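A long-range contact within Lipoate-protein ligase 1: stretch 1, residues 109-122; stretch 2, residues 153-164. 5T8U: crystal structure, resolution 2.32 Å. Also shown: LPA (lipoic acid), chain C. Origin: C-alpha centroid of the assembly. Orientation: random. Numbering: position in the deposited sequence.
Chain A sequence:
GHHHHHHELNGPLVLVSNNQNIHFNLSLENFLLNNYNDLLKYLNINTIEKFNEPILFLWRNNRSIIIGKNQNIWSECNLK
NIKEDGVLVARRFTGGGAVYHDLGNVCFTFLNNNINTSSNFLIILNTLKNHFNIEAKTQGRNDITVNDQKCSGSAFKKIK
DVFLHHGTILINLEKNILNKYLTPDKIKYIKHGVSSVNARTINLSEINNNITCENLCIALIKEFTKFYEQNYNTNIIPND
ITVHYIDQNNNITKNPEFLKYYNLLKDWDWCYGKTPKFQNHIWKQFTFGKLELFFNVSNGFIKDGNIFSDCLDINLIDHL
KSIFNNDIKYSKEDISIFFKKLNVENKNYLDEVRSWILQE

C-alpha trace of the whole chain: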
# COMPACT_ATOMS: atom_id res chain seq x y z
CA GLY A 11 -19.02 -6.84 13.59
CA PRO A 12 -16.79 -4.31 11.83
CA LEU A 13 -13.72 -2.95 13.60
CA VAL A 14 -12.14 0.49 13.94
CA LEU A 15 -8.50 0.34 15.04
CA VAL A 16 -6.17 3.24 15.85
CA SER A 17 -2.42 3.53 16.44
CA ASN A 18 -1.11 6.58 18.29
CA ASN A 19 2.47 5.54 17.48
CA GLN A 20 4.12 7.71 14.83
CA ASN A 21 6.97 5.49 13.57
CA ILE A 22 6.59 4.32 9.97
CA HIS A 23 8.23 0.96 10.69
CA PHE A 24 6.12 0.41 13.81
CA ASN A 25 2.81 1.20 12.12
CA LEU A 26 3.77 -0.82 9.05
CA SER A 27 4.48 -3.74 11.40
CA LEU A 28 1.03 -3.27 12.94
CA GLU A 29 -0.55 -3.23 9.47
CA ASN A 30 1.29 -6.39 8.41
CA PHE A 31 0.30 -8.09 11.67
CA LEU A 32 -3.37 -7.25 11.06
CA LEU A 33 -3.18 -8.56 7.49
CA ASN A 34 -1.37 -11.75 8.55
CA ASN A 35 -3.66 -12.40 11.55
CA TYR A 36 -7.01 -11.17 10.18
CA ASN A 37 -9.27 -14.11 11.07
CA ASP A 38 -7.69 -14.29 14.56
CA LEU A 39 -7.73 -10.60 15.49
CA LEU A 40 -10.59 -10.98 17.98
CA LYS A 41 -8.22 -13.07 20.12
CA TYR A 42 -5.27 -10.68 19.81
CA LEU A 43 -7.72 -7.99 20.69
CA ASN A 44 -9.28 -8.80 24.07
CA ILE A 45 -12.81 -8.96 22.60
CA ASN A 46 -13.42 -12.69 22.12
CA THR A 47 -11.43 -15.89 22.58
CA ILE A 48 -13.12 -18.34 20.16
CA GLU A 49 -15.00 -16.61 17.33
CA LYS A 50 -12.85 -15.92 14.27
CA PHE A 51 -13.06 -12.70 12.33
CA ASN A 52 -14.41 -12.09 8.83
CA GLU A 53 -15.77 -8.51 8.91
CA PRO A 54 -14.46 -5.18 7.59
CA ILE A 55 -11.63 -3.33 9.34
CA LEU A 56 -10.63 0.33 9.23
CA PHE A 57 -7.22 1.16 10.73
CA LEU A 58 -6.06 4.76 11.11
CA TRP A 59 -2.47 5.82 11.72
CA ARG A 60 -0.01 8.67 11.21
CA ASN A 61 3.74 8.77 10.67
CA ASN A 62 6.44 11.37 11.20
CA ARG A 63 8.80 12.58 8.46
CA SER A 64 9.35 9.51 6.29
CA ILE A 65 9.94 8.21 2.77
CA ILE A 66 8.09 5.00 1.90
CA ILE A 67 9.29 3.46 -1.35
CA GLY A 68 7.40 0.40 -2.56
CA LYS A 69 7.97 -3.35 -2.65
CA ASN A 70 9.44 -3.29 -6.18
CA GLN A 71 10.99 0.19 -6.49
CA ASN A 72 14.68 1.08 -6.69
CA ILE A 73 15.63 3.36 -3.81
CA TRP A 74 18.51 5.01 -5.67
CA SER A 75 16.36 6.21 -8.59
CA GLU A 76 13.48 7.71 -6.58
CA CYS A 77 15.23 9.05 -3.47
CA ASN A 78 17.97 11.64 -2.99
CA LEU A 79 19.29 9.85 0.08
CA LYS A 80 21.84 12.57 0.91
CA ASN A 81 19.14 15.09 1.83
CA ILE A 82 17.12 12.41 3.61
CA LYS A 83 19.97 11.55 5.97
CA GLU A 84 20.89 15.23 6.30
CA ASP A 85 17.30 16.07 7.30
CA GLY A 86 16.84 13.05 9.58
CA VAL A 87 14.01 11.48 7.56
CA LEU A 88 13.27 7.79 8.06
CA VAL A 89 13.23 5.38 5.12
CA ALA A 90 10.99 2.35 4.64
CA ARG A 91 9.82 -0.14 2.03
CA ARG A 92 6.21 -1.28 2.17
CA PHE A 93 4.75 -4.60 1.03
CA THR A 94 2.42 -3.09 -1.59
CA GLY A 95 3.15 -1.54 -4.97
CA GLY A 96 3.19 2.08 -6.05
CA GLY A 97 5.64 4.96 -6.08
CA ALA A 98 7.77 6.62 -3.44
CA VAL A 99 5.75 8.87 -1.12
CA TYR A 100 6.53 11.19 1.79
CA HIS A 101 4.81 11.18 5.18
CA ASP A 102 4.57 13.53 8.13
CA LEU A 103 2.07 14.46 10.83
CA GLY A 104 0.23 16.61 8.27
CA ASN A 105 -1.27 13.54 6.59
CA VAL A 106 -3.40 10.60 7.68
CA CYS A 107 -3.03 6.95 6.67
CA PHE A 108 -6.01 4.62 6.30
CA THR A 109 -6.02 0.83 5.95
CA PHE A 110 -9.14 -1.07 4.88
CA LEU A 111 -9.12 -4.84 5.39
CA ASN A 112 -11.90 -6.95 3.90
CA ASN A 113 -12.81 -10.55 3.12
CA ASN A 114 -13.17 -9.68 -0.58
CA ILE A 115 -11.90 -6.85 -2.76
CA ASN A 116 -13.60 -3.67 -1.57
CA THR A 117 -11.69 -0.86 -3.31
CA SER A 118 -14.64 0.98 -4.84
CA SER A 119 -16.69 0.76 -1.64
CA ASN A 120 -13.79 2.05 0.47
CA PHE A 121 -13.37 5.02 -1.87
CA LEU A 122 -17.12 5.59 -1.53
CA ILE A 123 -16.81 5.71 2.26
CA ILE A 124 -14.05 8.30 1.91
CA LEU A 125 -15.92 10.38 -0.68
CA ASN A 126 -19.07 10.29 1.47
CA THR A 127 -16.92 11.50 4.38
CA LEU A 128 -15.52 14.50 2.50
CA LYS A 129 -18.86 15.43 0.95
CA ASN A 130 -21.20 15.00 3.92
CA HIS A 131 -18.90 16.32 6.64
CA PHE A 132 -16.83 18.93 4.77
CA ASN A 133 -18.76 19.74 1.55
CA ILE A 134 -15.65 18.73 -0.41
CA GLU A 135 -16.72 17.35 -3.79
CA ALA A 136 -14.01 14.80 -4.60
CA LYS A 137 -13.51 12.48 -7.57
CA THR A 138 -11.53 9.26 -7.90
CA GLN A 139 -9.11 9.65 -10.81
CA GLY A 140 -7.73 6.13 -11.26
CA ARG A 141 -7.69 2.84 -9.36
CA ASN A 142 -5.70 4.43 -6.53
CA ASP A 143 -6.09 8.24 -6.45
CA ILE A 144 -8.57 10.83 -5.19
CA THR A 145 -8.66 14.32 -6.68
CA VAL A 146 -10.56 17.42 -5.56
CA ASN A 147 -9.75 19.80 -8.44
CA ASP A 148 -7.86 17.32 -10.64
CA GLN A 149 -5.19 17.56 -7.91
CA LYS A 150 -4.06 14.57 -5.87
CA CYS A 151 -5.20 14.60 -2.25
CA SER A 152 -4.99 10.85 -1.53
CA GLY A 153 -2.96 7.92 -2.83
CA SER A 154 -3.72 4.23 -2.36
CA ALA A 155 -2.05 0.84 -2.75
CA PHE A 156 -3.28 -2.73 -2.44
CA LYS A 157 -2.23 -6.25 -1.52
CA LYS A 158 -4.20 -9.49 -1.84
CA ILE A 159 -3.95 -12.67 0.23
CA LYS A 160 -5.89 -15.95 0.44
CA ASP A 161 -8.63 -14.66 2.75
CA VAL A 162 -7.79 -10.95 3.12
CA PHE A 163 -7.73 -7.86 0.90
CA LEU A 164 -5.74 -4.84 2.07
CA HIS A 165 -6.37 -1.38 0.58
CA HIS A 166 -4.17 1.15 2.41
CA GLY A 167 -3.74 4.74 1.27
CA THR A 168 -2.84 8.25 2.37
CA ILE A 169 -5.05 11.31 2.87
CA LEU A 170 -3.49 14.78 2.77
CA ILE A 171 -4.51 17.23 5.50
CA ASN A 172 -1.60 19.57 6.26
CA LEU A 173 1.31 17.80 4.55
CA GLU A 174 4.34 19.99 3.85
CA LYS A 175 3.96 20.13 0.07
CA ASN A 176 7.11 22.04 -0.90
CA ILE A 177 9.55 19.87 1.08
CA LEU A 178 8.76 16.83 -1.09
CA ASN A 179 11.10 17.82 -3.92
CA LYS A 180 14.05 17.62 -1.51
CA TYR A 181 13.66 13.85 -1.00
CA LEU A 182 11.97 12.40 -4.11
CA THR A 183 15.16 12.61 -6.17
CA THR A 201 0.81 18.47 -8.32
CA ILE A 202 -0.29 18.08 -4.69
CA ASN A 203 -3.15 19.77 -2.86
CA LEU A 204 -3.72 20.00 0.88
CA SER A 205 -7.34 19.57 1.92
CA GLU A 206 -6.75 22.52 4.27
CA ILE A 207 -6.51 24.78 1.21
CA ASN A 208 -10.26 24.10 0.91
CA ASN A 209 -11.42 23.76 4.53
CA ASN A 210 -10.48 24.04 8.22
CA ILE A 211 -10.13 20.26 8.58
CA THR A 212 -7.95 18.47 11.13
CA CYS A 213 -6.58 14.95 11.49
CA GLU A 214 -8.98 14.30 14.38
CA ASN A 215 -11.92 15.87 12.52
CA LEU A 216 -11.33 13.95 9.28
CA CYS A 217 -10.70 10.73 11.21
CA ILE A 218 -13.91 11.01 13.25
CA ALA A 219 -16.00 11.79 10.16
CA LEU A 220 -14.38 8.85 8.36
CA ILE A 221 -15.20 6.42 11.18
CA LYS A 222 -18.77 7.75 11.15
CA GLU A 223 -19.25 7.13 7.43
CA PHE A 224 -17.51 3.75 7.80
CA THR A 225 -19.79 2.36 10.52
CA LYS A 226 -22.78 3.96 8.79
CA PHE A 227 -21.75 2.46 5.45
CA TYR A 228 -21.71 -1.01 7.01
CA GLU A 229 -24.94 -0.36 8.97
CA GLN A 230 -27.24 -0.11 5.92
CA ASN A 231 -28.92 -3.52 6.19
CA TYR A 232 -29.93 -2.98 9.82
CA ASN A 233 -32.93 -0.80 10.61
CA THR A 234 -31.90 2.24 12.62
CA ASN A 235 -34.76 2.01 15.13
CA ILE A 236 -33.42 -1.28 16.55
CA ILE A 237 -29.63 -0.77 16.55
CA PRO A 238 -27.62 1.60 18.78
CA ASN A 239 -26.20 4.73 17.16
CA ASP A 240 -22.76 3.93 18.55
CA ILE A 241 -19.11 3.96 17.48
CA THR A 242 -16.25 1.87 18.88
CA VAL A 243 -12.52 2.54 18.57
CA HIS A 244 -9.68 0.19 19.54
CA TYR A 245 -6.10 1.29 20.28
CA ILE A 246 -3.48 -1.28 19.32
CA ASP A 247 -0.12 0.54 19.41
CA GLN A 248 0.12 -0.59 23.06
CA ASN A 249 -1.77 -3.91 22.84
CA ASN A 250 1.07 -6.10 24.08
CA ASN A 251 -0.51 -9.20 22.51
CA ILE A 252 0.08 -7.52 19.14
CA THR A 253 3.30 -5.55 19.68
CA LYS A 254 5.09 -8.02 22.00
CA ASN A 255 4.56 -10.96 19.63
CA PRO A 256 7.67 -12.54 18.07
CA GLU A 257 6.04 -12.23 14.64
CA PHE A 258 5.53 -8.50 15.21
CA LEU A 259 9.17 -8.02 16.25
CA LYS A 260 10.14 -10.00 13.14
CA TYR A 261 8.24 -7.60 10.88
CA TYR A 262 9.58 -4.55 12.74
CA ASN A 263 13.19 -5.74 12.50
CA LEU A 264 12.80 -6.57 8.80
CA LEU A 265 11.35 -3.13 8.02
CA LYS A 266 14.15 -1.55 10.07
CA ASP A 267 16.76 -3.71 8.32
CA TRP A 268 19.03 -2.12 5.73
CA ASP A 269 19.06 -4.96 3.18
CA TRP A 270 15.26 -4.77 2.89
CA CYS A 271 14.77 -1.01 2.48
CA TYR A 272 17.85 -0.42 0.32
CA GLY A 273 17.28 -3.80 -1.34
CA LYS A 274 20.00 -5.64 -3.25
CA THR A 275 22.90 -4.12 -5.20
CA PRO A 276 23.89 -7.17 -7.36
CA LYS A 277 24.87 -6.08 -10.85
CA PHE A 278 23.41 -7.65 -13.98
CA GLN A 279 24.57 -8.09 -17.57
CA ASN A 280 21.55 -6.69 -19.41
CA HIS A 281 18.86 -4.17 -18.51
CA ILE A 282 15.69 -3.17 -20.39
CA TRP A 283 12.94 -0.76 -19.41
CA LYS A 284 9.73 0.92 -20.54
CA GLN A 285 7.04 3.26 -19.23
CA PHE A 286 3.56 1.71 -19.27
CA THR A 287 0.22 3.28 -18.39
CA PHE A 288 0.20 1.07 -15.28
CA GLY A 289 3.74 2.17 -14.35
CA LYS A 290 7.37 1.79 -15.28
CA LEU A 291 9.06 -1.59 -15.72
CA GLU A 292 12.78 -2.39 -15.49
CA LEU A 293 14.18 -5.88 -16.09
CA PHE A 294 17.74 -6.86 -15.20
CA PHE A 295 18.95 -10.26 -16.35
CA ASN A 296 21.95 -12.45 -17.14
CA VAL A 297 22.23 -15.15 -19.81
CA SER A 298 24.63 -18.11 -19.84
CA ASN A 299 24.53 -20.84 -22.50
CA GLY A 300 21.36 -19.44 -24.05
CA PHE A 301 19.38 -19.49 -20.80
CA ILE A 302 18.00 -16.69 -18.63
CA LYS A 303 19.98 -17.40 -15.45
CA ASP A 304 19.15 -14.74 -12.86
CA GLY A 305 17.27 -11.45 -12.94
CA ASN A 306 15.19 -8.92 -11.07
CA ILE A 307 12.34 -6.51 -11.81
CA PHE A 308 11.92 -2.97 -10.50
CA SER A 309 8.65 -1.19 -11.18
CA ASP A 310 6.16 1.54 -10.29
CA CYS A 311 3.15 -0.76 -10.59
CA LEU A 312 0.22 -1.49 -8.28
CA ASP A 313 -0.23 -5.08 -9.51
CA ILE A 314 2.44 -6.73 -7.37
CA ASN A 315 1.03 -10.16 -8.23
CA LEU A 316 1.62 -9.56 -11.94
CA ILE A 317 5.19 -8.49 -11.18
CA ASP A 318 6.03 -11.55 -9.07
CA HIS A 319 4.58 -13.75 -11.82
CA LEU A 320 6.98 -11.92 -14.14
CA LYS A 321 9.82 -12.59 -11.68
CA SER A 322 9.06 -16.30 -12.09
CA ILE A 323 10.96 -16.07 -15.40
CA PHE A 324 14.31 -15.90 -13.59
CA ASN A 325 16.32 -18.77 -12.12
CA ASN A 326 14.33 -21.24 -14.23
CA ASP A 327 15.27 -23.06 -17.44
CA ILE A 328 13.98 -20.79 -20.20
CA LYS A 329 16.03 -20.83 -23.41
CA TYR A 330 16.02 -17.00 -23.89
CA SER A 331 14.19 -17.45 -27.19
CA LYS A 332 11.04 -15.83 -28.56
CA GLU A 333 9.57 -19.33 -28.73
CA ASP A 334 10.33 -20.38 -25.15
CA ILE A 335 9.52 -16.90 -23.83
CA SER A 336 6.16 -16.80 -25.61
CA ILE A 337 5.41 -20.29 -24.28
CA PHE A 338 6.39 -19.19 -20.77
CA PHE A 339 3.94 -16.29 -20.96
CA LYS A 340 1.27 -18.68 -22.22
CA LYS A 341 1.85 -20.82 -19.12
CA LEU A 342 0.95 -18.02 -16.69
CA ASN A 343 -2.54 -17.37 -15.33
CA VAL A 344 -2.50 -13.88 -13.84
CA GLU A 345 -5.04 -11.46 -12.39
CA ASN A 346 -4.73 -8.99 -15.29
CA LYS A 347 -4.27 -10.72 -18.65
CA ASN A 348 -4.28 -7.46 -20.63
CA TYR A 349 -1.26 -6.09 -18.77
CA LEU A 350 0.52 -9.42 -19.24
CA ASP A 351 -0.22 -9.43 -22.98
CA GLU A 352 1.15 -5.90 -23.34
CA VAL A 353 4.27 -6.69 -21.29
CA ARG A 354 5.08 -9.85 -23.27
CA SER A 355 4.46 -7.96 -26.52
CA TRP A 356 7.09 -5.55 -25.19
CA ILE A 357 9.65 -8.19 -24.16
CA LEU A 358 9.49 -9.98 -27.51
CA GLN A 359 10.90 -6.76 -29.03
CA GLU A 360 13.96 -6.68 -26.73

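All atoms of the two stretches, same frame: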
# COMPACT_ATOMS: atom_id res chain seq x y z
N THR A 109 -6.23 2.21 6.37
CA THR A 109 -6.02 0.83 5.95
C THR A 109 -7.35 0.09 6.06
O THR A 109 -7.83 -0.16 7.17
CB THR A 109 -4.95 0.14 6.79
OG1 THR A 109 -3.72 0.87 6.68
CG2 THR A 109 -4.73 -1.30 6.33
N PHE A 110 -7.94 -0.25 4.92
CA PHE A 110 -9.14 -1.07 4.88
C PHE A 110 -8.75 -2.53 4.69
O PHE A 110 -7.98 -2.85 3.78
CB PHE A 110 -10.07 -0.63 3.75
CG PHE A 110 -10.66 0.74 3.93
CD1 PHE A 110 -11.80 0.92 4.70
CD2 PHE A 110 -10.09 1.84 3.32
CE1 PHE A 110 -12.35 2.17 4.87
CE2 PHE A 110 -10.64 3.10 3.49
CZ PHE A 110 -11.77 3.26 4.26
N LEU A 111 -9.28 -3.40 5.55
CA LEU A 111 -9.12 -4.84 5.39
C LEU A 111 -10.49 -5.45 5.19
O LEU A 111 -11.44 -5.11 5.91
CB LEU A 111 -8.42 -5.47 6.59
CG LEU A 111 -7.11 -4.83 7.05
CD1 LEU A 111 -6.54 -5.60 8.22
CD2 LEU A 111 -6.11 -4.78 5.91
N ASN A 112 -10.61 -6.35 4.21
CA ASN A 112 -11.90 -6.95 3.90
C ASN A 112 -11.71 -8.42 3.53
O ASN A 112 -10.60 -8.88 3.25
CB ASN A 112 -12.60 -6.22 2.75
CG ASN A 112 -12.96 -4.79 3.11
OD1 ASN A 112 -12.14 -3.89 3.02
ND2 ASN A 112 -14.21 -4.59 3.51
N ASN A 113 -12.82 -9.15 3.56
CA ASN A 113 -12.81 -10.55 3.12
C ASN A 113 -12.64 -10.64 1.61
O ASN A 113 -11.92 -11.52 1.12
CB ASN A 113 -14.10 -11.24 3.56
CG ASN A 113 -14.22 -12.66 3.03
OD1 ASN A 113 -13.21 -13.30 2.72
ND2 ASN A 113 -15.44 -13.15 2.94
N ASN A 114 -13.28 -9.75 0.87
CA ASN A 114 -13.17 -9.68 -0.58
C ASN A 114 -12.66 -8.30 -0.98
O ASN A 114 -12.56 -7.39 -0.15
CB ASN A 114 -14.51 -9.98 -1.25
CG ASN A 114 -15.04 -11.35 -0.91
OD1 ASN A 114 -14.28 -12.27 -0.61
ND2 ASN A 114 -16.36 -11.51 -0.95
N ILE A 115 -12.34 -8.15 -2.27
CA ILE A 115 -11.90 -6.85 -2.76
C ILE A 115 -13.00 -5.83 -2.55
O ILE A 115 -14.17 -6.07 -2.88
CB ILE A 115 -11.49 -6.95 -4.24
CG1 ILE A 115 -10.30 -7.90 -4.39
CG2 ILE A 115 -11.14 -5.57 -4.79
CD1 ILE A 115 -9.82 -8.10 -5.82
N ASN A 116 -12.63 -4.68 -1.98
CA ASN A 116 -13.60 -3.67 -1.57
C ASN A 116 -13.11 -2.27 -1.91
O ASN A 116 -13.49 -1.29 -1.25
CB ASN A 116 -13.89 -3.78 -0.07
CG ASN A 116 -15.25 -3.23 0.31
OD1 ASN A 116 -16.28 -3.79 -0.06
ND2 ASN A 116 -15.25 -2.14 1.08
N THR A 117 -12.28 -2.15 -2.95
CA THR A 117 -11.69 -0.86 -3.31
C THR A 117 -12.76 0.21 -3.52
O THR A 117 -12.79 1.23 -2.82
CB THR A 117 -10.85 -1.03 -4.58
OG1 THR A 117 -9.87 -2.05 -4.38
CG2 THR A 117 -10.14 0.27 -4.94
N SER A 118 -13.64 -0.02 -4.50
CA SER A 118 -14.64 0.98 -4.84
C SER A 118 -15.45 1.40 -3.61
O SER A 118 -15.66 2.59 -3.37
CB SER A 118 -15.56 0.44 -5.93
OG SER A 118 -14.83 0.13 -7.11
N SER A 119 -15.90 0.43 -2.82
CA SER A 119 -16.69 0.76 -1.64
C SER A 119 -15.89 1.61 -0.66
O SER A 119 -16.41 2.59 -0.12
CB SER A 119 -17.18 -0.52 -0.96
OG SER A 119 -18.28 -1.08 -1.66
N ASN A 120 -14.63 1.25 -0.41
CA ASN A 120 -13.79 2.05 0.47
C ASN A 120 -13.72 3.49 -0.02
O ASN A 120 -13.95 4.44 0.74
CB ASN A 120 -12.39 1.44 0.55
CG ASN A 120 -12.41 0.00 1.05
OD1 ASN A 120 -13.40 -0.47 1.59
ND2 ASN A 120 -11.29 -0.70 0.87
N PHE A 121 -13.40 3.68 -1.31
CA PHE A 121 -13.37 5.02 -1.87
C PHE A 121 -14.71 5.72 -1.73
O PHE A 121 -14.76 6.95 -1.61
CB PHE A 121 -12.96 4.97 -3.35
CG PHE A 121 -11.48 4.84 -3.56
CD1 PHE A 121 -10.61 5.82 -3.11
CD2 PHE A 121 -10.95 3.75 -4.23
CE1 PHE A 121 -9.25 5.72 -3.31
CE2 PHE A 121 -9.58 3.64 -4.44
CZ PHE A 121 -8.73 4.62 -3.98
N LEU A 122 -15.82 4.97 -1.73
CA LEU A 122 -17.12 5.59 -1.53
C LEU A 122 -17.31 6.04 -0.09
O LEU A 122 -17.92 7.08 0.16
CB LEU A 122 -18.24 4.62 -1.93
CG LEU A 122 -19.67 5.15 -1.75
CD1 LEU A 122 -19.89 6.42 -2.55
CD2 LEU A 122 -20.69 4.09 -2.13
N GLY A 153 -3.63 8.90 -1.99
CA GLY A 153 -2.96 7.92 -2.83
C GLY A 153 -2.95 6.54 -2.21
O GLY A 153 -2.46 6.36 -1.09
N SER A 154 -3.46 5.54 -2.93
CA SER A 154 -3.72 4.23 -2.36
C SER A 154 -2.83 3.16 -2.97
O SER A 154 -2.23 3.34 -4.04
CB SER A 154 -5.19 3.84 -2.54
OG SER A 154 -6.04 4.79 -1.92
N ALA A 155 -2.75 2.02 -2.28
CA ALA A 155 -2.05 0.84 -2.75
C ALA A 155 -2.72 -0.38 -2.13
O ALA A 155 -3.40 -0.28 -1.11
CB ALA A 155 -0.56 0.88 -2.42
N PHE A 156 -2.50 -1.54 -2.76
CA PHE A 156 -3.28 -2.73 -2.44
C PHE A 156 -2.37 -3.94 -2.32
O PHE A 156 -1.26 -3.98 -2.87
CB PHE A 156 -4.35 -2.99 -3.51
CG PHE A 156 -5.08 -1.75 -3.94
CD1 PHE A 156 -6.26 -1.38 -3.31
CD2 PHE A 156 -4.59 -0.97 -4.97
CE1 PHE A 156 -6.94 -0.24 -3.71
CE2 PHE A 156 -5.27 0.17 -5.36
CZ PHE A 156 -6.44 0.54 -4.73
N LYS A 157 -2.86 -4.95 -1.60
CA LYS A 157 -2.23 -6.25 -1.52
C LYS A 157 -3.31 -7.29 -1.25
O LYS A 157 -4.23 -7.05 -0.46
CB LYS A 157 -1.16 -6.31 -0.42
CG LYS A 157 -0.64 -7.71 -0.13
CD LYS A 157 0.67 -7.67 0.64
CE LYS A 157 1.23 -9.06 0.88
NZ LYS A 157 1.54 -9.78 -0.39
N LYS A 158 -3.21 -8.43 -1.93
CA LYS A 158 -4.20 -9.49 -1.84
C LYS A 158 -3.57 -10.73 -1.21
O LYS A 158 -2.39 -11.02 -1.42
CB LYS A 158 -4.77 -9.84 -3.22
CG LYS A 158 -5.85 -10.92 -3.21
CD LYS A 158 -7.13 -10.43 -2.56
CE LYS A 158 -8.12 -11.57 -2.37
NZ LYS A 158 -9.49 -11.09 -2.04
N ILE A 159 -4.38 -11.45 -0.44
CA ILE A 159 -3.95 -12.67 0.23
C ILE A 159 -5.16 -13.59 0.36
O ILE A 159 -6.31 -13.14 0.35
CB ILE A 159 -3.31 -12.36 1.61
CG1 ILE A 159 -1.82 -12.04 1.42
CG2 ILE A 159 -3.52 -13.51 2.61
CD1 ILE A 159 -1.03 -11.85 2.70
N LYS A 160 -4.88 -14.89 0.47
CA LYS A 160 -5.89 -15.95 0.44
C LYS A 160 -7.27 -15.51 0.91
O LYS A 160 -8.25 -15.61 0.16
CB LYS A 160 -5.42 -17.14 1.29
CG LYS A 160 -6.28 -18.38 1.16
CD LYS A 160 -5.65 -19.57 1.86
CE LYS A 160 -6.03 -20.89 1.21
NZ LYS A 160 -4.89 -21.84 1.20
N ASP A 161 -7.36 -15.01 2.14
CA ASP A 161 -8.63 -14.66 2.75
C ASP A 161 -8.79 -13.17 3.03
O ASP A 161 -9.84 -12.76 3.53
CB ASP A 161 -8.81 -15.43 4.06
CG ASP A 161 -8.94 -16.93 3.84
OD1 ASP A 161 -9.52 -17.33 2.82
OD2 ASP A 161 -8.46 -17.69 4.70
N VAL A 162 -7.79 -12.35 2.71
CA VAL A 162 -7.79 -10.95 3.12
C VAL A 162 -7.45 -10.07 1.92
O VAL A 162 -6.62 -10.45 1.08
CB VAL A 162 -6.79 -10.70 4.26
CG1 VAL A 162 -6.93 -9.28 4.79
CG2 VAL A 162 -6.99 -11.70 5.38
N PHE A 163 -8.08 -8.90 1.85
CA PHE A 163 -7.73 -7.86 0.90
C PHE A 163 -7.40 -6.59 1.67
O PHE A 163 -8.19 -6.16 2.52
CB PHE A 163 -8.87 -7.60 -0.09
CG PHE A 163 -8.64 -6.41 -0.97
CD1 PHE A 163 -7.75 -6.47 -2.03
CD2 PHE A 163 -9.32 -5.22 -0.74
CE1 PHE A 163 -7.53 -5.36 -2.83
CE2 PHE A 163 -9.11 -4.12 -1.54
CZ PHE A 163 -8.22 -4.19 -2.59
N LEU A 164 -6.25 -6.01 1.36
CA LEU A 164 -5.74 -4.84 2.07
C LEU A 164 -5.63 -3.67 1.09
O LEU A 164 -4.86 -3.73 0.13
CB LEU A 164 -4.38 -5.14 2.71
CG LEU A 164 -3.73 -4.02 3.53
CD1 LEU A 164 -2.89 -4.60 4.65
CD2 LEU A 164 -2.87 -3.11 2.67
C1 LPA C . 0.71 5.97 -5.03
O1 LPA C . 0.45 7.19 -5.21
C2 LPA C . 0.12 5.23 -3.83
O2 LPA C . 1.46 5.36 -5.84
C3 LPA C . 0.76 5.77 -2.55
C4 LPA C . 0.47 4.83 -1.39
C5 LPA C . 1.36 5.21 -0.21
C6 LPA C . 1.22 4.30 0.85
S6 LPA C . 2.46 4.37 1.76
C7 LPA C . -0.33 4.78 1.97
C8 LPA C . 0.05 4.51 3.50
S8 LPA C . 1.80 3.97 3.52

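The most distinctive feature of this contact is the way the chain of stretch 1, on leaving its strand, folds over the side chain of Phe 163. Ile 115 CA lies 3.9 Å from the centroid of the Phe 163 ring (CG, CD1, CD2, CE1, CE2 and CZ), 23° off the ring normal, so that a backbone CH-pi contact covers one face. The Ile 115 side chain adds an apolar contact, CG1 to Phe 163 CD1 at 3.8 Å, and Thr 117 OG1 comes within 3.2 Å of Phe 163 CZ. Phe 163 accordingly has the largest area covered by the opposing stretch, 123 Å² of a total interface of 646 Å².

The backbone of Phe 163 belongs to a short antiparallel pairing of strands 109-112 and 162-164. Asn 112 and Phe 163 form a hydrogen-bonded pair, with Asn 112 N donating to Phe 163 O (3.0 Å) and Phe 163 N donating to Asn 112 O (2.9 Å). The next pair, Leu 111 and Leu 164, is non-hydrogen-bonded; here the strands approach through CA-H...O contacts, Leu 111 CA to Phe 163 O at 3.3 Å and Leu 164 CA to Phe 110 O at 3.4 Å. Side chains alternate across the sheet: Asn 112 and Phe 163 share one face, whereas Leu 111 and Leu 164 pack on the other, with Leu 111 CD2 3.5 Å from Leu 164 CG.

Beyond the loop, the helix beginning at Thr 117 meets strand 153-159 through side chains alone, their axes 11.6 Å apart at closest approach. Thr 117 CG2 lies 3.5 Å from Phe 156 CE1, while Phe 121 CE2 approaches the edge of the Phe 156 ring, 4.4 Å from Phe 156 CZ. Phe 121 also reaches Ser 154, with CZ 3.4 Å from Ser 154 OG.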